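Local coordinates for putative cell adhesion protein (PDB 4GPV) that probably serves as a FimA-like fimbrial subunit, a building block of a distinct type of pilus found in human gut Bacteroides, at residues K159-V164 with G296-V301; A182-F187 with I262-S267; G189-F194 with V202-F207. All coordinates share one frame; numbering follows the deposited sequence.

Contact 1: K159-V164 with G296-V301; sequences KIQLIV and GKSYTV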
loop_
_atom_site.group_PDB
_atom_site.type_symbol
_atom_site.label_atom_id
_atom_site.label_comp_id
_atom_site.label_asym_id
_atom_site.label_seq_id
_atom_site.Cartn_x
_atom_site.Cartn_y
_atom_site.Cartn_z
ATOM N N LYS A 159 -3.643 2.335 1.582
ATOM C CA LYS A 159 -4.279 3.091 0.523
ATOM C C LYS A 159 -4.232 4.572 0.891
ATOM O O LYS A 159 -4.489 4.922 2.055
ATOM C CB LYS A 159 -5.737 2.610 0.379
ATOM C CG LYS A 159 -6.512 3.277 -0.742
ATOM C CD LYS A 159 -7.866 2.567 -0.920
ATOM C CE LYS A 159 -9.042 3.302 -0.377
ATOM N NZ LYS A 159 -10.304 2.533 -0.593
ATOM N N ILE A 160 -3.913 5.426 -0.090
ATOM C CA ILE A 160 -3.875 6.886 0.141
ATOM C C ILE A 160 -4.834 7.533 -0.849
ATOM O O ILE A 160 -4.638 7.362 -2.042
ATOM C CB ILE A 160 -2.430 7.445 -0.007
ATOM C CG1 ILE A 160 -1.475 6.796 1.029
ATOM C CG2 ILE A 160 -2.425 9.005 0.141
ATOM C CD1 ILE A 160 0.010 7.059 0.725
ATOM N N GLN A 161 -5.831 8.304 -0.366
ATOM C CA GLN A 161 -6.785 9.001 -1.234
ATOM C C GLN A 161 -6.538 10.490 -1.141
ATOM O O GLN A 161 -6.266 10.983 -0.048
ATOM C CB GLN A 161 -8.240 8.722 -0.795
ATOM C CG GLN A 161 -8.727 7.347 -1.223
ATOM C CD GLN A 161 -10.075 7.031 -0.625
ATOM O OE1 GLN A 161 -10.201 6.713 0.560
ATOM N NE2 GLN A 161 -11.104 7.129 -1.438
ATOM N N LEU A 162 -6.718 11.220 -2.259
ATOM C CA LEU A 162 -6.532 12.663 -2.275
ATOM C C LEU A 162 -7.826 13.378 -2.625
ATOM O O LEU A 162 -8.464 13.054 -3.633
ATOM C CB LEU A 162 -5.417 13.036 -3.287
ATOM C CG LEU A 162 -5.205 14.514 -3.555
ATOM C CD1 LEU A 162 -4.748 15.246 -2.278
ATOM C CD2 LEU A 162 -4.217 14.733 -4.706
ATOM N N ILE A 163 -8.203 14.354 -1.776
ATOM C CA ILE A 163 -9.328 15.285 -1.980
ATOM C C ILE A 163 -8.722 16.687 -2.141
ATOM O O ILE A 163 -8.053 17.157 -1.216
ATOM C CB ILE A 163 -10.361 15.216 -0.814
ATOM C CG1 ILE A 163 -11.019 13.828 -0.729
ATOM C CG2 ILE A 163 -11.430 16.314 -0.926
ATOM C CD1 ILE A 163 -11.785 13.608 0.546
ATOM N N VAL A 164 -8.973 17.363 -3.280
ATOM C CA VAL A 164 -8.445 18.686 -3.526
ATOM C C VAL A 164 -9.582 19.699 -3.469
ATOM O O VAL A 164 -10.606 19.498 -4.117
ATOM C CB VAL A 164 -7.707 18.747 -4.880
ATOM C CG1 VAL A 164 -7.176 20.164 -5.156
ATOM C CG2 VAL A 164 -6.573 17.722 -4.918
ATOM N N GLY A 296 -2.548 -1.932 5.888
ATOM C CA GLY A 296 -3.911 -2.122 6.383
ATOM C C GLY A 296 -4.580 -0.859 6.885
ATOM O O GLY A 296 -5.555 -0.938 7.640
ATOM N N LYS A 297 -4.058 0.306 6.496
ATOM C CA LYS A 297 -4.696 1.590 6.847
ATOM C C LYS A 297 -5.042 2.314 5.567
ATOM O O LYS A 297 -4.358 2.167 4.544
ATOM C CB LYS A 297 -3.768 2.454 7.728
ATOM C CG LYS A 297 -3.493 1.820 9.097
ATOM C CD LYS A 297 -4.144 2.573 10.237
ATOM C CE LYS A 297 -3.878 1.868 11.552
ATOM N NZ LYS A 297 -3.418 2.800 12.615
ATOM N N SER A 298 -6.089 3.129 5.636
ATOM C CA SER A 298 -6.604 3.888 4.518
ATOM C C SER A 298 -6.531 5.369 4.910
ATOM O O SER A 298 -7.179 5.771 5.865
ATOM C CB SER A 298 -8.039 3.436 4.226
ATOM O OG SER A 298 -8.664 4.259 3.248
ATOM N N TYR A 299 -5.693 6.156 4.213
ATOM C CA TYR A 299 -5.474 7.564 4.556
ATOM C C TYR A 299 -6.233 8.449 3.614
ATOM O O TYR A 299 -6.152 8.276 2.396
ATOM C CB TYR A 299 -3.959 7.926 4.470
ATOM C CG TYR A 299 -3.124 7.071 5.400
ATOM C CD1 TYR A 299 -2.668 5.817 5.002
ATOM C CD2 TYR A 299 -2.883 7.465 6.715
ATOM C CE1 TYR A 299 -1.954 4.996 5.871
ATOM C CE2 TYR A 299 -2.157 6.650 7.593
ATOM C CZ TYR A 299 -1.703 5.411 7.162
ATOM O OH TYR A 299 -1.053 4.543 8.000
ATOM N N THR A 300 -6.909 9.420 4.172
ATOM C CA THR A 300 -7.627 10.415 3.375
ATOM C C THR A 300 -6.907 11.750 3.579
ATOM O O THR A 300 -6.754 12.224 4.718
ATOM C CB THR A 300 -9.104 10.473 3.720
ATOM O OG1 THR A 300 -9.716 9.211 3.427
ATOM C CG2 THR A 300 -9.819 11.588 2.951
ATOM N N VAL A 301 -6.390 12.310 2.479
ATOM C CA VAL A 301 -5.669 13.569 2.536
ATOM C C VAL A 301 -6.512 14.621 1.864
ATOM O O VAL A 301 -6.777 14.462 0.675
ATOM C CB VAL A 301 -4.297 13.465 1.837
ATOM C CG1 VAL A 301 -3.557 14.813 1.851
ATOM C CG2 VAL A 301 -3.435 12.343 2.431
HETATM O O HOH W 1 -7.658 5.937 1.428
#
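Five backbone hydrogen bonds join Lys159-Ile163 to Lys297-Val301, alternating in direction as parallel strands require: Lys159 N, Gln161 N and Ile163 N give to Lys297 O, Tyr299 O and Val301 O, while Tyr299 N and Val301 N give to Lys159 O and Gln161 O. The Gln161 N to Tyr299 O bond measures 2.8 Å. This is a parallel pair inside the mixed sheet of the FimA-like C-terminal domain, the two strand axes 17° apart, with strand 247-251 on the other side of 159-164 and strand 329-343 beyond 297-301.

On the face carrying Lys159, Gln161, Ser298 and Thr300, a water donates to Ser298 OG at 2.7 Å and also lies in hydrogen-bonding range of Gln161 OE1 and Tyr299 O. Ser298 OG stands anti to its backbone N (chi1 173°), which puts it where both the water and Asp41 reach it, and Lys159 NZ forms salt bridges with Asp41 and Glu43. Farther along, Ile163 CD1 meets Thr300 CG2 at 3.7 Å.

The face of Ile160, Leu162, Tyr299 and Val301 packs mainly through hydrocarbon. Ile160 and Val301 lie side by side and point the same way, CG2 to CG2 at 4.2 Å, and Leu162 CD1 stands 4.3 Å from Val301 CG1. Tyr299 OH is bonded to Glu294 N, and at the edge of the ring, near its plane, Lys159 O comes within 3.6 Å of Tyr299 CD1.

Contact 2: A182-F187 with I262-S267; sequences AAVLLF and ILAIKS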
loop_
_atom_site.group_PDB
_atom_site.type_symbol
_atom_site.label_atom_id
_atom_site.label_comp_id
_atom_site.label_asym_id
_atom_site.label_seq_id
_atom_site.Cartn_x
_atom_site.Cartn_y
_atom_site.Cartn_z
ATOM N N ALA A 182 0.155 16.965 -12.152
ATOM C CA ALA A 182 -0.164 15.628 -11.674
ATOM C C ALA A 182 -0.293 15.537 -10.165
ATOM O O ALA A 182 0.241 16.373 -9.434
ATOM C CB ALA A 182 0.944 14.668 -12.117
ATOM N N ALA A 183 -1.019 14.518 -9.703
ATOM C CA ALA A 183 -1.014 14.113 -8.309
ATOM C C ALA A 183 0.042 13.014 -8.259
ATOM O O ALA A 183 -0.017 12.053 -9.051
ATOM C CB ALA A 183 -2.390 13.592 -7.872
ATOM N N VAL A 184 1.057 13.194 -7.418
ATOM C CA VAL A 184 2.197 12.261 -7.401
ATOM C C VAL A 184 2.449 11.680 -6.005
ATOM O O VAL A 184 2.160 12.321 -5.011
ATOM C CB VAL A 184 3.501 12.933 -7.953
ATOM C CG1 VAL A 184 3.365 13.362 -9.423
ATOM C CG2 VAL A 184 3.958 14.108 -7.072
ATOM N N LEU A 185 2.972 10.458 -5.960
ATOM C CA LEU A 185 3.385 9.842 -4.719
ATOM C C LEU A 185 4.878 9.749 -4.789
ATOM O O LEU A 185 5.411 9.154 -5.719
ATOM C CB LEU A 185 2.725 8.465 -4.456
ATOM C CG LEU A 185 2.853 7.964 -3.005
ATOM C CD1 LEU A 185 2.068 8.890 -2.007
ATOM C CD2 LEU A 185 2.334 6.508 -2.889
ATOM N N LEU A 186 5.555 10.314 -3.805
ATOM C CA LEU A 186 7.014 10.287 -3.773
ATOM C C LEU A 186 7.455 9.342 -2.697
ATOM O O LEU A 186 6.891 9.363 -1.585
ATOM C CB LEU A 186 7.604 11.713 -3.547
ATOM C CG LEU A 186 7.008 12.866 -4.376
ATOM C CD1 LEU A 186 7.719 14.220 -4.009
ATOM C CD2 LEU A 186 7.114 12.573 -5.892
ATOM N N PHE A 187 8.457 8.482 -3.003
ATOM C CA PHE A 187 9.044 7.576 -2.014
ATOM C C PHE A 187 8.026 6.635 -1.422
ATOM O O PHE A 187 7.913 6.502 -0.208
ATOM C CB PHE A 187 9.783 8.347 -0.888
ATOM C CG PHE A 187 10.710 9.371 -1.487
ATOM C CD1 PHE A 187 11.743 8.982 -2.327
ATOM C CD2 PHE A 187 10.476 10.730 -1.307
ATOM C CE1 PHE A 187 12.546 9.933 -2.959
ATOM C CE2 PHE A 187 11.272 11.678 -1.937
ATOM C CZ PHE A 187 12.303 11.274 -2.766
ATOM N N ILE A 262 5.668 10.883 0.533
ATOM C CA ILE A 262 5.123 12.235 0.351
ATOM C C ILE A 262 4.035 12.185 -0.717
ATOM O O ILE A 262 4.267 11.648 -1.802
ATOM C CB ILE A 262 6.220 13.275 -0.074
ATOM C CG1 ILE A 262 7.471 13.249 0.837
ATOM C CG2 ILE A 262 5.596 14.715 -0.271
ATOM C CD1 ILE A 262 8.654 14.013 0.314
ATOM N N LEU A 263 2.872 12.748 -0.424
ATOM C CA LEU A 263 1.813 12.906 -1.432
ATOM C C LEU A 263 1.826 14.359 -1.864
ATOM O O LEU A 263 1.899 15.229 -1.010
ATOM C CB LEU A 263 0.420 12.511 -0.888
ATOM C CG LEU A 263 -0.765 12.755 -1.862
ATOM C CD1 LEU A 263 -0.718 11.800 -3.065
ATOM C CD2 LEU A 263 -2.081 12.636 -1.119
ATOM N N ALA A 264 1.814 14.644 -3.188
ATOM C CA ALA A 264 1.809 16.035 -3.601
ATOM C C ALA A 264 1.036 16.271 -4.881
ATOM O O ALA A 264 0.858 15.363 -5.706
ATOM C CB ALA A 264 3.250 16.513 -3.832
ATOM N N ILE A 265 0.616 17.517 -5.046
ATOM C CA ILE A 265 0.180 18.033 -6.328
ATOM C C ILE A 265 1.439 18.629 -6.930
ATOM O O ILE A 265 2.056 19.469 -6.283
ATOM C CB ILE A 265 -0.968 19.046 -6.258
ATOM C CG1 ILE A 265 -2.225 18.415 -5.644
ATOM C CG2 ILE A 265 -1.239 19.641 -7.683
ATOM C CD1 ILE A 265 -3.228 19.449 -5.143
ATOM N N LYS A 266 1.844 18.187 -8.133
ATOM C CA LYS A 266 3.014 18.748 -8.821
ATOM C C LYS A 266 2.476 19.679 -9.899
ATOM O O LYS A 266 1.596 19.275 -10.662
ATOM C CB LYS A 266 3.882 17.617 -9.418
ATOM C CG LYS A 266 5.141 18.144 -10.096
ATOM C CD LYS A 266 4.957 18.313 -11.592
ATOM C CE LYS A 266 5.963 19.294 -12.146
ATOM N NZ LYS A 266 5.803 19.438 -13.621
ATOM N N SER A 267 2.987 20.919 -9.954
ATOM C CA SER A 267 2.503 21.884 -10.919
ATOM C C SER A 267 3.670 22.584 -11.575
ATOM O O SER A 267 4.824 22.372 -11.173
ATOM C CB SER A 267 1.600 22.894 -10.214
ATOM O OG SER A 267 0.598 22.223 -9.469
#
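Ile262 O accepts a 2.7 Å hydrogen bond from Leu186 N, almost straight at 176°, and the CD1 methyl of Leu185 also rests against this oxygen at 3.5 Å. The bond in the reverse direction, from Ile262 N to Leu186 O, is longer at 2.9 Å. Two further reciprocal pairs follow: Val184 with Ala264, and Ala182 with Lys266, where Lys266 N to Ala182 O is again short at 2.7 Å. Between them the non-hydrogen-bonded pairs Ala183-Ile265 and Leu185-Leu263 bring CA-H groups up to carbonyls, as with Ala183 CA and Ala264 O.

The two segments are antiparallel neighbours in the second sheet of the FimA-like C-terminal domain, which belongs to the transthyretin clan. Ala183, Leu185, Leu263 and Ile265 turn one face of it toward the sheet that contains strands 146-169 and 247-251, and their side chains meet Ile160, Leu162, Val164 and Phe249 there. The CD1 methyl of Leu263 approaches Val184 O at 3.5 Å. Leu185 CD1 meets the same leucine at CB.

On the face bearing Val184, Leu186, Ile262 and Ala264, Val184 CG2 sits between its own backbone N and carbonyl carbon and touches Ala264 CB at 4.1 Å. Leu186 and Ile262 meet through their CB atoms. Lys266 lays CB, the base of its side chain, against Ala182 O and Val184 CG2; the bend at chi2 (-96°) turns CD aside, and NZ, farther out, forms a salt bridge with Asp181. Where the strand ends, Ile262 CD1 comes up to the edge of the Phe187 ring, 4.1 Å from CD2, the two side chains lying side by side.

Contact 3: G189-F194 with V202-F207; sequences GKKGRF and VTQNEF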
loop_
_atom_site.group_PDB
_atom_site.type_symbol
_atom_site.label_atom_id
_atom_site.label_comp_id
_atom_site.label_asym_id
_atom_site.label_seq_id
_atom_site.Cartn_x
_atom_site.Cartn_y
_atom_site.Cartn_z
ATOM N N GLY A 189 7.200 3.016 -0.344
ATOM C CA GLY A 189 8.051 1.905 0.088
ATOM C C GLY A 189 8.029 0.768 -0.930
ATOM O O GLY A 189 6.957 0.366 -1.393
ATOM N N LYS A 190 9.218 0.255 -1.306
ATOM C CA LYS A 190 9.286 -0.804 -2.318
ATOM C C LYS A 190 8.833 -2.195 -1.817
ATOM O O LYS A 190 8.158 -2.903 -2.557
ATOM C CB LYS A 190 10.735 -0.931 -2.841
ATOM C CG LYS A 190 10.996 -2.190 -3.698
ATOM C CD LYS A 190 12.337 -2.142 -4.405
ATOM C CE LYS A 190 12.533 -3.335 -5.314
ATOM N NZ LYS A 190 13.537 -3.045 -6.371
ATOM N N LYS A 191 9.188 -2.544 -0.570
ATOM C CA LYS A 191 9.006 -3.886 -0.009
ATOM C C LYS A 191 7.696 -4.113 0.685
ATOM O O LYS A 191 7.339 -3.373 1.587
ATOM C CB LYS A 191 10.129 -4.214 0.984
ATOM C CG LYS A 191 11.429 -4.651 0.344
ATOM C CD LYS A 191 12.308 -5.390 1.353
ATOM C CE LYS A 191 13.628 -5.816 0.757
ATOM N NZ LYS A 191 14.352 -6.761 1.648
ATOM N N GLY A 192 7.018 -5.172 0.275
ATOM C CA GLY A 192 5.755 -5.595 0.866
ATOM C C GLY A 192 6.008 -6.892 1.599
ATOM O O GLY A 192 6.252 -7.922 0.962
ATOM N N ARG A 193 6.013 -6.835 2.939
ATOM C CA ARG A 193 6.212 -7.996 3.774
ATOM C C ARG A 193 4.895 -8.659 4.032
ATOM O O ARG A 193 3.943 -8.004 4.504
ATOM C CB ARG A 193 6.852 -7.582 5.110
ATOM C CG ARG A 193 8.351 -7.592 5.129
ATOM C CD ARG A 193 8.904 -9.005 5.079
ATOM N NE ARG A 193 9.015 -9.663 6.379
ATOM C CZ ARG A 193 10.123 -9.702 7.107
ATOM N NH1 ARG A 193 11.216 -9.072 6.699
ATOM N NH2 ARG A 193 10.143 -10.355 8.256
ATOM N N PHE A 194 4.796 -9.957 3.712
ATOM C CA PHE A 194 3.535 -10.634 3.973
ATOM C C PHE A 194 3.381 -10.990 5.431
ATOM O O PHE A 194 2.258 -11.013 5.930
ATOM C CB PHE A 194 3.429 -11.915 3.106
ATOM C CG PHE A 194 3.460 -11.606 1.631
ATOM C CD1 PHE A 194 2.286 -11.306 0.939
ATOM C CD2 PHE A 194 4.666 -11.609 0.924
ATOM C CE1 PHE A 194 2.317 -11.026 -0.434
ATOM C CE2 PHE A 194 4.697 -11.299 -0.445
ATOM C CZ PHE A 194 3.532 -10.999 -1.108
ATOM N N VAL A 202 7.121 -1.882 8.163
ATOM C CA VAL A 202 7.199 -0.441 7.850
ATOM C C VAL A 202 8.650 0.029 7.649
ATOM O O VAL A 202 8.883 1.232 7.537
ATOM C CB VAL A 202 6.466 0.427 8.920
ATOM C CG1 VAL A 202 4.972 0.080 8.958
ATOM C CG2 VAL A 202 7.090 0.268 10.317
ATOM N N THR A 203 9.609 -0.904 7.594
ATOM C CA THR A 203 11.005 -0.512 7.393
ATOM C C THR A 203 11.326 -0.572 5.910
ATOM O O THR A 203 11.138 -1.621 5.294
ATOM C CB THR A 203 11.952 -1.405 8.202
ATOM O OG1 THR A 203 11.459 -1.531 9.536
ATOM C CG2 THR A 203 13.377 -0.849 8.213
ATOM N N GLN A 204 11.849 0.533 5.350
ATOM C CA GLN A 204 12.186 0.608 3.927
ATOM C C GLN A 204 13.528 1.232 3.734
ATOM O O GLN A 204 13.851 2.178 4.438
ATOM C CB GLN A 204 11.133 1.464 3.178
ATOM C CG GLN A 204 9.690 0.933 3.281
ATOM C CD GLN A 204 9.378 -0.277 2.425
ATOM O OE1 GLN A 204 10.195 -0.784 1.648
ATOM N NE2 GLN A 204 8.191 -0.798 2.578
ATOM N N ASN A 205 14.282 0.763 2.731
ATOM C CA ASN A 205 15.531 1.399 2.356
ATOM C C ASN A 205 15.600 1.527 0.824
ATOM O O ASN A 205 16.589 2.016 0.291
ATOM C CB ASN A 205 16.755 0.671 2.963
ATOM C CG ASN A 205 16.999 -0.745 2.523
ATOM O OD1 ASN A 205 16.290 -1.329 1.696
ATOM N ND2 ASN A 205 18.053 -1.326 3.079
ATOM N N GLU A 206 14.520 1.105 0.129
ATOM C CA GLU A 206 14.312 1.207 -1.312
ATOM C C GLU A 206 12.910 1.733 -1.576
ATOM O O GLU A 206 11.978 1.413 -0.853
ATOM C CB GLU A 206 14.533 -0.114 -2.051
ATOM C CG GLU A 206 15.979 -0.555 -2.102
ATOM C CD GLU A 206 16.117 -1.853 -2.876
ATOM O OE1 GLU A 206 15.619 -2.895 -2.391
ATOM O OE2 GLU A 206 16.642 -1.811 -4.010
ATOM N N PHE A 207 12.781 2.554 -2.599
ATOM C CA PHE A 207 11.527 3.245 -2.875
ATOM C C PHE A 207 11.232 3.369 -4.351
ATOM O O PHE A 207 12.147 3.391 -5.170
ATOM C CB PHE A 207 11.650 4.704 -2.336
ATOM C CG PHE A 207 12.049 4.803 -0.882
ATOM C CD1 PHE A 207 11.097 4.681 0.119
ATOM C CD2 PHE A 207 13.392 4.815 -0.512
ATOM C CE1 PHE A 207 11.472 4.649 1.462
ATOM C CE2 PHE A 207 13.765 4.773 0.836
ATOM C CZ PHE A 207 12.796 4.725 1.811
#
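Where strand 176-193 runs on toward its end, the loop that follows helix 198-201 comes back beside it, and a glutamine side chain makes most of the join. Gln204 uses both ends of its carboxamide on the backbone of a single residue: OE1 accepts from Lys191 N at 3.0 Å, and NE2 gives to Lys191 O at 2.9 Å. The second bond falls on a lone pair of the carbonyl oxygen and lies close to the plane of the amide, so the flat group is held in a fixed rotation, whereas Lys191 N is tilted 17° from the plane of the OE1 carbonyl. The turn at chi2 (-76°) folds CD back over Gly189, whose CA is 3.5 Å away. A CB on that glycine would run into NE2. NE2 also gives a hydrogen bond to Gly253 O, tying in a third piece of chain.

Gly189 and Phe207 form an antiparallel non-hydrogen-bonded pair, and next to it Lys190 N bonds to Glu206 O at 3.0 Å. Beside it Lys190 and Glu206 extend in the same direction, with Lys190 CD 3.8 Å from Glu206 CB. Their charged tips stay beyond salt-bridge range, NZ and OE2 being 4.1 Å apart. An alanine in place of Gln204 would probably leave Lys191 N and O and Gly253 O without these partners and open a gap over Gly189.

Because the amide offers an acceptor and a donor side by side, it can match the N-H and C=O of Lys191 much as a neighbouring strand would; the glutamine thus probably continues, by a side chain, the pairing begun by the Gly189-Phe207 bridge, while the nearby opposite charges are likely to add a milder attraction.

From the N terminus, strand 146-169 supplies the first half of contact 1, and the chain must travel through 131 residues before 296-301 returns to close that loop. Contact 2 is nested within it: strand 176-193, the next in the chain, pairs with 262-267 after 74 residues. Contact 3 is nested in turn inside contact 2, closing a short loop, with seven residues between its segments, four of them in helix 198-201, and tying the chain after that helix to strand 176-193. Contacts 1 and 2 belong to facing sheets and touch, for example Val164 CG2 on Ile265 CD1 at 3.8 Å. Contacts 2 and 3 meet at Phe187 and Phe207, while contacts 1 and 3 stay about 8 Å apart at their nearest atoms.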